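Local coordinates for protein aldo-keto reductase family 1 member C1 (Caenorhabditis elegans, PDB 1QWK) that probably works as an NADPH-dependent aldose reductase, a member of the aldo-keto reductase family built on a TIM barrel, at residues D109-H114 against R136-V141; K9-V14 against P170-Q175; M115-N120 against T305-D310; E15-G20 against Y43-T48. All blocks are in the same frame, centred on the assembly; numbering follows the deposited sequence.

Contact 1: residues D109-H114 against R136-V141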
# COMPACT_ATOMS: atom_id res chain seq x y z
N ASP A 109 6.22 10.43 7.00
CA ASP A 109 5.22 10.12 7.99
C ASP A 109 5.23 8.64 8.37
O ASP A 109 4.99 8.29 9.53
CB ASP A 109 3.85 10.57 7.47
CG ASP A 109 3.81 12.07 7.23
OD1 ASP A 109 3.51 12.82 8.19
OD2 ASP A 109 4.10 12.51 6.10
N LEU A 110 5.55 7.79 7.41
CA LEU A 110 5.60 6.35 7.65
C LEU A 110 6.72 5.72 6.82
O LEU A 110 6.84 6.00 5.63
CB LEU A 110 4.25 5.70 7.30
CG LEU A 110 4.13 4.17 7.41
CD1 LEU A 110 4.38 3.73 8.84
CD2 LEU A 110 2.74 3.73 6.95
N TYR A 111 7.54 4.89 7.46
CA TYR A 111 8.64 4.22 6.78
C TYR A 111 8.50 2.72 7.01
O TYR A 111 8.46 2.27 8.15
CB TYR A 111 9.99 4.70 7.33
CG TYR A 111 11.17 4.27 6.51
CD1 TYR A 111 11.19 4.45 5.13
CD2 TYR A 111 12.31 3.74 7.12
CE1 TYR A 111 12.31 4.12 4.37
CE2 TYR A 111 13.43 3.41 6.37
CZ TYR A 111 13.43 3.60 5.00
OH TYR A 111 14.56 3.30 4.28
N LEU A 112 8.42 1.96 5.92
CA LEU A 112 8.21 0.51 6.00
C LEU A 112 9.33 -0.34 5.43
O LEU A 112 10.04 0.08 4.53
CB LEU A 112 6.94 0.13 5.23
CG LEU A 112 5.65 0.93 5.45
CD1 LEU A 112 4.59 0.44 4.48
CD2 LEU A 112 5.20 0.79 6.89
N ALA A 113 9.48 -1.55 5.97
CA ALA A 113 10.44 -2.49 5.41
C ALA A 113 9.57 -3.05 4.27
O ALA A 113 8.52 -3.62 4.52
CB ALA A 113 10.76 -3.59 6.43
N HIS A 114 10.00 -2.86 3.02
CA HIS A 114 9.23 -3.31 1.86
C HIS A 114 9.03 -4.81 1.84
O HIS A 114 8.04 -5.31 1.30
CB HIS A 114 9.94 -2.87 0.58
CG HIS A 114 9.03 -2.62 -0.59
ND1 HIS A 114 7.88 -3.35 -0.81
CD2 HIS A 114 9.14 -1.77 -1.63
CE1 HIS A 114 7.32 -2.95 -1.94
NE2 HIS A 114 8.07 -1.99 -2.46
N ARG A 136 15.23 -3.57 14.61
CA ARG A 136 16.00 -2.70 15.48
C ARG A 136 16.43 -1.44 14.72
O ARG A 136 16.52 -0.36 15.31
CB ARG A 136 17.23 -3.43 16.04
CG ARG A 136 16.90 -4.68 16.84
CD ARG A 136 18.11 -5.18 17.62
NE ARG A 136 18.33 -4.37 18.81
CZ ARG A 136 17.76 -4.59 19.99
NH1 ARG A 136 16.94 -5.62 20.15
NH2 ARG A 136 17.99 -3.77 21.00
N GLN A 137 16.70 -1.56 13.43
CA GLN A 137 17.09 -0.38 12.65
C GLN A 137 15.92 0.57 12.47
O GLN A 137 16.09 1.79 12.43
CB GLN A 137 17.65 -0.78 11.28
CG GLN A 137 18.93 -1.59 11.33
CD GLN A 137 19.61 -1.68 9.98
OE1 GLN A 137 20.18 -0.70 9.50
NE2 GLN A 137 19.51 -2.84 9.34
N PHE A 138 14.71 0.02 12.37
CA PHE A 138 13.52 0.85 12.21
C PHE A 138 13.25 1.59 13.51
O PHE A 138 12.85 2.76 13.50
CB PHE A 138 12.33 -0.01 11.78
CG PHE A 138 12.27 -0.26 10.30
CD1 PHE A 138 11.62 0.64 9.46
CD2 PHE A 138 12.98 -1.32 9.73
CE1 PHE A 138 11.67 0.49 8.08
CE2 PHE A 138 13.04 -1.47 8.35
CZ PHE A 138 12.38 -0.56 7.51
N ASP A 139 13.47 0.91 14.63
CA ASP A 139 13.28 1.51 15.94
C ASP A 139 14.21 2.73 16.03
O ASP A 139 13.80 3.79 16.50
CB ASP A 139 13.65 0.50 17.02
CG ASP A 139 13.64 1.09 18.43
OD1 ASP A 139 12.56 1.46 18.92
OD2 ASP A 139 14.73 1.20 19.03
N ALA A 140 15.44 2.57 15.56
CA ALA A 140 16.43 3.64 15.59
C ALA A 140 16.07 4.86 14.75
O ALA A 140 16.20 5.99 15.21
CB ALA A 140 17.79 3.10 15.15
N VAL A 141 15.62 4.65 13.51
CA VAL A 141 15.26 5.78 12.66
C VAL A 141 14.02 6.49 13.21
O VAL A 141 13.89 7.71 13.07
CB VAL A 141 15.03 5.34 11.18
CG1 VAL A 141 16.31 4.74 10.63
CG2 VAL A 141 13.88 4.35 11.07
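F138 of helix 131-143 pushes its ring against strand 110-113, between the Y111 ring and the A113 methyl. It loses more surface here than any other residue of the two segments. One ring corner, CE1, is 3.4 Å from Y111 CD2. The next, CZ, is 3.4 Å from A113 N and 3.6 Å from A113 CB. F138 CE1 is also 3.6 Å from L112 C, so the ring rests on the backbone too. The Y111 and F138 side chains cross at about a right angle, and their planes are 35° apart in an oblique pairing. V141, one helical turn on, adds CG2 at 4.3 Å from Y111 CD2. Strand and helix run nearly antiparallel (168°), with segment axes 9.9 Å apart. This is the strand-to-helix layer of a TIM barrel. L92 and L96 of helix 92-103 also pack on these side chains. L112 points away from the helix and meets N173 and Q175 across the barrel. No hydrogen bond joins the two segments. The contact is held by apolar and aromatic packing in a buried layer. Between these two segments shape fit does the holding; Q137 and D139 make their polar bonds elsewhere.

Contact 2: residues K9-V14 against P170-Q175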
# COMPACT_ATOMS: atom_id res chain seq x y z
N LYS A 9 -6.17 6.28 13.31
CA LYS A 9 -5.22 6.68 14.34
C LYS A 9 -4.27 5.54 14.65
O LYS A 9 -4.69 4.46 15.08
CB LYS A 9 -5.97 7.11 15.61
CG LYS A 9 -5.08 7.72 16.67
CD LYS A 9 -5.89 8.13 17.90
CE LYS A 9 -5.02 8.81 18.95
NZ LYS A 9 -4.40 10.06 18.43
N LEU A 10 -2.98 5.77 14.41
CA LEU A 10 -1.95 4.76 14.69
C LEU A 10 -1.73 4.67 16.20
O LEU A 10 -2.12 5.57 16.94
CB LEU A 10 -0.64 5.12 13.98
CG LEU A 10 -0.74 5.30 12.45
CD1 LEU A 10 0.65 5.54 11.87
CD2 LEU A 10 -1.36 4.05 11.84
N SER A 11 -1.11 3.58 16.66
CA SER A 11 -0.90 3.38 18.10
C SER A 11 -0.10 4.48 18.81
O SER A 11 -0.19 4.62 20.03
CB SER A 11 -0.24 2.02 18.37
OG SER A 11 1.07 1.95 17.85
N ASN A 12 0.67 5.27 18.05
CA ASN A 12 1.44 6.35 18.65
C ASN A 12 0.75 7.71 18.49
O ASN A 12 1.35 8.75 18.76
CB ASN A 12 2.85 6.40 18.06
CG ASN A 12 2.85 6.75 16.58
OD1 ASN A 12 1.81 6.72 15.93
ND2 ASN A 12 4.03 7.06 16.05
N GLY A 13 -0.51 7.69 18.06
CA GLY A 13 -1.26 8.92 17.90
C GLY A 13 -1.25 9.56 16.53
O GLY A 13 -2.06 10.45 16.26
N VAL A 14 -0.35 9.12 15.66
CA VAL A 14 -0.27 9.67 14.32
C VAL A 14 -1.51 9.30 13.51
O VAL A 14 -1.94 8.15 13.51
CB VAL A 14 0.99 9.13 13.59
CG1 VAL A 14 0.96 9.55 12.12
CG2 VAL A 14 2.24 9.66 14.26
N PRO A 170 6.73 -0.21 18.76
CA PRO A 170 5.77 -1.15 18.18
C PRO A 170 5.65 -0.99 16.67
O PRO A 170 6.00 0.06 16.12
CB PRO A 170 4.46 -0.79 18.89
CG PRO A 170 4.93 -0.32 20.23
CD PRO A 170 6.12 0.55 19.87
N VAL A 171 5.20 -2.04 15.99
CA VAL A 171 4.99 -1.96 14.55
C VAL A 171 3.69 -1.16 14.43
O VAL A 171 2.66 -1.57 14.97
CB VAL A 171 4.80 -3.37 13.95
CG1 VAL A 171 4.40 -3.26 12.49
CG2 VAL A 171 6.10 -4.16 14.08
N HIS A 172 3.73 -0.03 13.74
CA HIS A 172 2.54 0.83 13.62
C HIS A 172 1.63 0.48 12.45
O HIS A 172 0.43 0.77 12.49
CB HIS A 172 2.95 2.31 13.46
CG HIS A 172 3.87 2.81 14.54
ND1 HIS A 172 3.54 2.79 15.88
CD2 HIS A 172 5.09 3.38 14.46
CE1 HIS A 172 4.53 3.32 16.58
NE2 HIS A 172 5.48 3.69 15.74
N ASN A 173 2.19 -0.13 11.41
CA ASN A 173 1.41 -0.47 10.22
C ASN A 173 1.95 -1.69 9.48
O ASN A 173 3.15 -1.98 9.53
CB ASN A 173 1.38 0.76 9.29
CG ASN A 173 0.78 0.47 7.92
OD1 ASN A 173 1.50 0.22 6.94
ND2 ASN A 173 -0.54 0.52 7.83
N SER A 174 1.06 -2.41 8.82
CA SER A 174 1.41 -3.57 8.01
C SER A 174 0.70 -3.38 6.67
O SER A 174 -0.52 -3.25 6.62
CB SER A 174 0.91 -4.87 8.66
OG SER A 174 1.01 -5.95 7.75
N GLN A 175 1.48 -3.35 5.60
CA GLN A 175 0.93 -3.17 4.26
C GLN A 175 1.03 -4.49 3.52
O GLN A 175 2.13 -5.01 3.30
CB GLN A 175 1.69 -2.08 3.49
CG GLN A 175 1.07 -1.78 2.13
CD GLN A 175 1.76 -0.64 1.40
OE1 GLN A 175 1.93 0.46 1.94
NE2 GLN A 175 2.12 -0.89 0.15
O HOH W 1 -0.90 1.32 14.88
O HOH W 2 1.04 -0.80 17.19
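The turn of the N-terminal beta hairpin, carrying L10, S11 and N12, sits against H172, just before strand 173-177. The imidazole of H172 is the centre of the contact. Its ND1 donates to S11 OG at 3.3 Å with an N-H...O angle of 158°, and the hydroxyl lies in the ring plane. S11 OG takes this bond from a position between its backbone N and carbonyl carbon (chi1 66°). It in turn donates to a water at 2.8 Å, which donates to V171 O. A second water accepts from S11 N and donates to H172 O. Over one face of the ring lies the amide of N12, its ND2 3.7 Å from H172 NE2 and displaced toward the rim. Amide and ring are stacked with planes 24° apart. P170 O sits over the centre of the opposite face. Strands 7-9 and 15-17 form the hairpin, and L10 to G13 is its type I turn; in aldo-keto reductases such a hairpin covers the N-terminal end of the barrel. N12 also shapes the turn. Its OD1 accepts from V14 N at 3.2 Å, an Asx turn, with the donor above the carbonyl plane. Its ND2 bonds outward to Y142 OH and K148 O, which hold the amide over the histidine. Deeper in, L10 CD2 rests 3.8 Å from H172 O.

Contact 3: residues M115-N120 against T305-D310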
# COMPACT_ATOMS: atom_id res chain seq x y z
N MET A 115 9.99 -5.52 2.42
CA MET A 115 9.97 -6.98 2.51
C MET A 115 10.65 -7.36 3.82
O MET A 115 11.23 -6.50 4.49
CB MET A 115 10.77 -7.61 1.36
CG MET A 115 10.30 -7.30 -0.05
SD MET A 115 8.82 -8.24 -0.50
CE MET A 115 8.10 -7.15 -1.74
N PRO A 116 10.58 -8.63 4.20
CA PRO A 116 11.24 -9.08 5.44
C PRO A 116 12.60 -9.71 5.14
O PRO A 116 13.39 -9.97 6.05
CB PRO A 116 10.25 -10.11 5.98
CG PRO A 116 9.74 -10.75 4.72
CD PRO A 116 9.51 -9.57 3.81
N ALA A 117 12.87 -9.93 3.85
CA ALA A 117 14.10 -10.58 3.39
C ALA A 117 15.18 -9.67 2.81
O ALA A 117 14.97 -9.02 1.78
CB ALA A 117 13.74 -11.65 2.38
N ALA A 118 16.35 -9.65 3.45
CA ALA A 118 17.47 -8.82 3.00
C ALA A 118 18.28 -9.49 1.88
O ALA A 118 18.45 -10.71 1.87
CB ALA A 118 18.38 -8.49 4.18
N PHE A 119 18.78 -8.67 0.97
CA PHE A 119 19.59 -9.12 -0.17
C PHE A 119 20.76 -8.15 -0.35
O PHE A 119 20.79 -7.08 0.26
CB PHE A 119 18.77 -9.10 -1.47
CG PHE A 119 17.81 -10.25 -1.63
CD1 PHE A 119 18.08 -11.26 -2.55
CD2 PHE A 119 16.63 -10.30 -0.91
CE1 PHE A 119 17.17 -12.31 -2.75
CE2 PHE A 119 15.72 -11.34 -1.09
CZ PHE A 119 15.99 -12.34 -2.02
N ASN A 120 21.71 -8.53 -1.20
CA ASN A 120 22.84 -7.64 -1.48
C ASN A 120 22.36 -6.72 -2.61
O ASN A 120 21.22 -6.82 -3.04
CB ASN A 120 24.08 -8.45 -1.89
CG ASN A 120 23.89 -9.21 -3.19
OD1 ASN A 120 22.77 -9.51 -3.60
ND2 ASN A 120 25.00 -9.53 -3.85
N THR A 305 11.88 -16.80 -2.54
CA THR A 305 11.99 -18.26 -2.44
C THR A 305 13.39 -18.71 -2.01
O THR A 305 14.38 -18.34 -2.63
CB THR A 305 11.65 -18.92 -3.80
OG1 THR A 305 10.36 -18.48 -4.24
CG2 THR A 305 11.63 -20.44 -3.67
N GLY A 306 13.46 -19.51 -0.95
CA GLY A 306 14.74 -20.00 -0.48
C GLY A 306 15.41 -19.15 0.59
O GLY A 306 16.35 -19.59 1.25
N HIS A 307 14.92 -17.92 0.75
CA HIS A 307 15.48 -17.02 1.75
C HIS A 307 14.96 -17.45 3.11
O HIS A 307 13.78 -17.79 3.25
CB HIS A 307 15.05 -15.58 1.43
CG HIS A 307 15.80 -14.54 2.20
ND1 HIS A 307 15.66 -14.38 3.56
CD2 HIS A 307 16.68 -13.60 1.80
CE1 HIS A 307 16.43 -13.38 3.96
NE2 HIS A 307 17.06 -12.89 2.91
N PRO A 308 15.83 -17.45 4.14
CA PRO A 308 15.39 -17.86 5.48
C PRO A 308 14.23 -17.04 6.04
O PRO A 308 13.50 -17.50 6.92
CB PRO A 308 16.67 -17.75 6.31
CG PRO A 308 17.48 -16.72 5.59
CD PRO A 308 17.24 -17.05 4.14
N GLU A 309 14.05 -15.81 5.55
CA GLU A 309 12.94 -14.99 6.02
C GLU A 309 11.85 -14.82 4.96
O GLU A 309 11.17 -13.80 4.90
CB GLU A 309 13.45 -13.62 6.49
CG GLU A 309 14.33 -13.68 7.75
CD GLU A 309 13.56 -13.90 9.04
OE1 GLU A 309 12.37 -14.30 8.99
OE2 GLU A 309 14.14 -13.67 10.13
N ASP A 310 11.69 -15.83 4.11
CA ASP A 310 10.64 -15.80 3.09
C ASP A 310 9.32 -15.86 3.84
O ASP A 310 8.98 -16.88 4.44
CB ASP A 310 10.78 -17.00 2.14
CG ASP A 310 9.64 -17.09 1.14
OD1 ASP A 310 8.82 -16.14 1.08
OD2 ASP A 310 9.57 -18.10 0.42
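H307 lays one face of its imidazole on the methyl of A117 and turns its edge to the next residue, A118. A117 CB stands 3.4 Å from the ring centroid, only 1° off the ring normal, a CH-pi contact. CG of H307 is anti to its backbone N (chi1 -167°), beside the carbonyl carbon, on a CB that points toward segment 115-120. At the edge, NE2 of H307 donates to A118 O at 2.8 Å, with the oxygen close to the ring plane. The bond is somewhat bent. The other ring nitrogen, ND1, accepts from E309 N at 2.9 Å, and this donor lies in the ring plane. The F119 and H307 rings form an oblique pair, their planes 37° apart. The two side chains slide past each other in opposite directions, and F119 CE2 reaches H307 CD2 at 3.8 Å. The H126 ring meets both. Beyond the histidine, P116 CG packs 3.4 Å from E309 O. E309 CB lies 3.7 Å from P116 O, while its carboxylate turns away to a salt bridge with R162. Residues 307-310 form a type I turn in the C-terminal loop. The partner segment is the loop that follows strand 110-113. Loops at these positions border the substrate pocket in aldo-keto reductases, and P116 lies about 7 Å from the predicted substrate-binding H114, side chain to side chain. Both nitrogens of H307 are used, one as donor and one as acceptor. This is consistent with a neutral ring protonated on NE2, and the two bonds help to fix its rotation.

Contact 4: residues E15-G20 against Y43-T48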
# COMPACT_ATOMS: atom_id res chain seq x y z
N GLU A 15 -2.08 10.29 12.83
CA GLU A 15 -3.27 10.08 11.99
C GLU A 15 -2.86 9.77 10.55
O GLU A 15 -2.16 10.56 9.92
CB GLU A 15 -4.15 11.33 12.02
CG GLU A 15 -4.87 11.56 13.34
CD GLU A 15 -6.19 10.82 13.41
OE1 GLU A 15 -6.19 9.57 13.31
OE2 GLU A 15 -7.24 11.48 13.57
N MET A 16 -3.32 8.63 10.04
CA MET A 16 -3.00 8.22 8.67
C MET A 16 -4.25 8.20 7.78
O MET A 16 -5.20 7.48 8.06
CB MET A 16 -2.36 6.83 8.67
CG MET A 16 -2.07 6.26 7.28
SD MET A 16 -1.32 4.61 7.33
CE MET A 16 -2.74 3.60 7.75
N PRO A 17 -4.25 9.00 6.70
CA PRO A 17 -5.41 9.04 5.80
C PRO A 17 -5.79 7.63 5.35
O PRO A 17 -4.92 6.83 5.02
CB PRO A 17 -4.92 9.91 4.64
CG PRO A 17 -3.97 10.87 5.33
CD PRO A 17 -3.21 9.95 6.26
N VAL A 18 -7.09 7.34 5.33
CA VAL A 18 -7.60 6.02 4.96
C VAL A 18 -7.45 5.67 3.49
O VAL A 18 -7.51 4.50 3.12
CB VAL A 18 -9.09 5.87 5.35
CG1 VAL A 18 -9.26 6.03 6.85
CG2 VAL A 18 -9.93 6.90 4.60
N ILE A 19 -7.28 6.68 2.64
CA ILE A 19 -7.10 6.44 1.22
C ILE A 19 -5.88 7.21 0.74
O ILE A 19 -5.67 8.36 1.11
CB ILE A 19 -8.36 6.84 0.40
CG1 ILE A 19 -8.12 6.56 -1.09
CG2 ILE A 19 -8.70 8.31 0.64
CD1 ILE A 19 -9.38 6.68 -1.94
N GLY A 20 -5.07 6.56 -0.08
CA GLY A 20 -3.89 7.22 -0.59
C GLY A 20 -3.63 6.81 -2.01
O GLY A 20 -4.26 5.89 -2.54
N TYR A 43 -7.03 13.58 -2.05
CA TYR A 43 -6.11 12.60 -1.48
C TYR A 43 -5.09 13.31 -0.61
O TYR A 43 -4.57 14.35 -1.00
CB TYR A 43 -5.35 11.87 -2.59
CG TYR A 43 -6.14 10.85 -3.36
CD1 TYR A 43 -5.93 9.48 -3.17
CD2 TYR A 43 -7.03 11.24 -4.36
CE1 TYR A 43 -6.57 8.54 -3.95
CE2 TYR A 43 -7.69 10.30 -5.15
CZ TYR A 43 -7.45 8.95 -4.94
OH TYR A 43 -8.05 8.02 -5.76
N ARG A 44 -4.79 12.74 0.55
CA ARG A 44 -3.82 13.35 1.44
C ARG A 44 -2.70 12.40 1.83
O ARG A 44 -1.91 12.69 2.72
CB ARG A 44 -4.53 13.90 2.69
CG ARG A 44 -5.40 15.12 2.37
CD ARG A 44 -4.53 16.32 1.99
NE ARG A 44 -5.33 17.50 1.64
CZ ARG A 44 -5.82 17.75 0.43
NH1 ARG A 44 -5.62 16.89 -0.57
NH2 ARG A 44 -6.52 18.85 0.22
N LEU A 45 -2.64 11.25 1.16
CA LEU A 45 -1.57 10.29 1.42
C LEU A 45 -0.99 9.83 0.08
O LEU A 45 -1.72 9.53 -0.86
CB LEU A 45 -2.08 9.07 2.22
CG LEU A 45 -1.02 8.02 2.59
CD1 LEU A 45 -1.41 7.29 3.88
CD2 LEU A 45 -0.86 7.02 1.45
N ILE A 46 0.34 9.81 0.01
CA ILE A 46 1.07 9.36 -1.17
C ILE A 46 1.98 8.22 -0.72
O ILE A 46 2.76 8.38 0.22
CB ILE A 46 1.96 10.48 -1.77
CG1 ILE A 46 1.10 11.71 -2.13
CG2 ILE A 46 2.69 9.96 -3.01
CD1 ILE A 46 -0.08 11.40 -3.04
N ASP A 47 1.85 7.07 -1.38
CA ASP A 47 2.65 5.89 -1.04
C ASP A 47 3.68 5.61 -2.12
O ASP A 47 3.34 5.44 -3.29
CB ASP A 47 1.73 4.68 -0.89
CG ASP A 47 2.47 3.45 -0.42
OD1 ASP A 47 2.57 3.24 0.81
OD2 ASP A 47 2.98 2.69 -1.28
N THR A 48 4.95 5.55 -1.72
CA THR A 48 6.02 5.29 -2.66
C THR A 48 7.00 4.28 -2.07
O THR A 48 6.74 3.69 -1.02
CB THR A 48 6.75 6.60 -3.03
OG1 THR A 48 7.69 6.35 -4.08
CG2 THR A 48 7.48 7.17 -1.82
O HOH W 3 -6.59 10.88 1.65
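L45 and G20 meet in the tightly packed part of this contact. G20 CA is 3.2 Å from L45 O. L45 CD2 lies 3.7 Å from G20 CA, on the side where a side chain would otherwise begin. CG of L45, anti to its backbone N (chi1 -178°), also carries CD1, which packs 3.6 Å from M16 CG. L45 CB is 3.8 Å from P17 CB. The Y43 ring brings its edge to G20, and Y43 CE1 touches I19 CG1 at 3.8 Å; its hydroxyl bonds to I270 O. The side near R44, which is partly exposed, is looser. There I19 O and R44 N do not bond directly. A water bridges them, donating to I19 O at 2.7 Å and accepting from R44 N at 2.8 Å. The R44 guanidinium turns back to Y43 O and also reaches V39 O. The segments bring hairpin strand 15-17, and the chain leading into strand 21-22, against strand 45-47, the second strand of the barrel. No direct hydrogen bond crosses the contact, and the buried L45 N has no partner in the model. Cohesion therefore rests on apolar packing and one bridging water.

Contacts 1, 2 and 4 all reach the eight-stranded barrel and touch one another. L110 CD2 of contact 1 lies 3.7 Å from N173 OD1 of contact 2 and 4.2 Å from M16 SD of contact 4. N173 ND2 is 3.8 Å from M16 CE, so these three side chains meet where the hairpin closes the barrel. Contact 3 continues the chain directly from contact 1, their centres about 17 Å apart. It stays about 10 Å from contact 4 at the nearest atoms. Contacts 1, 2 and 4 border the predicted active site. Contact 1 holds the predicted substrate-binding H114, Q175 of contact 2 touches K81, and D47 and T48 O of contact 4 bond K81.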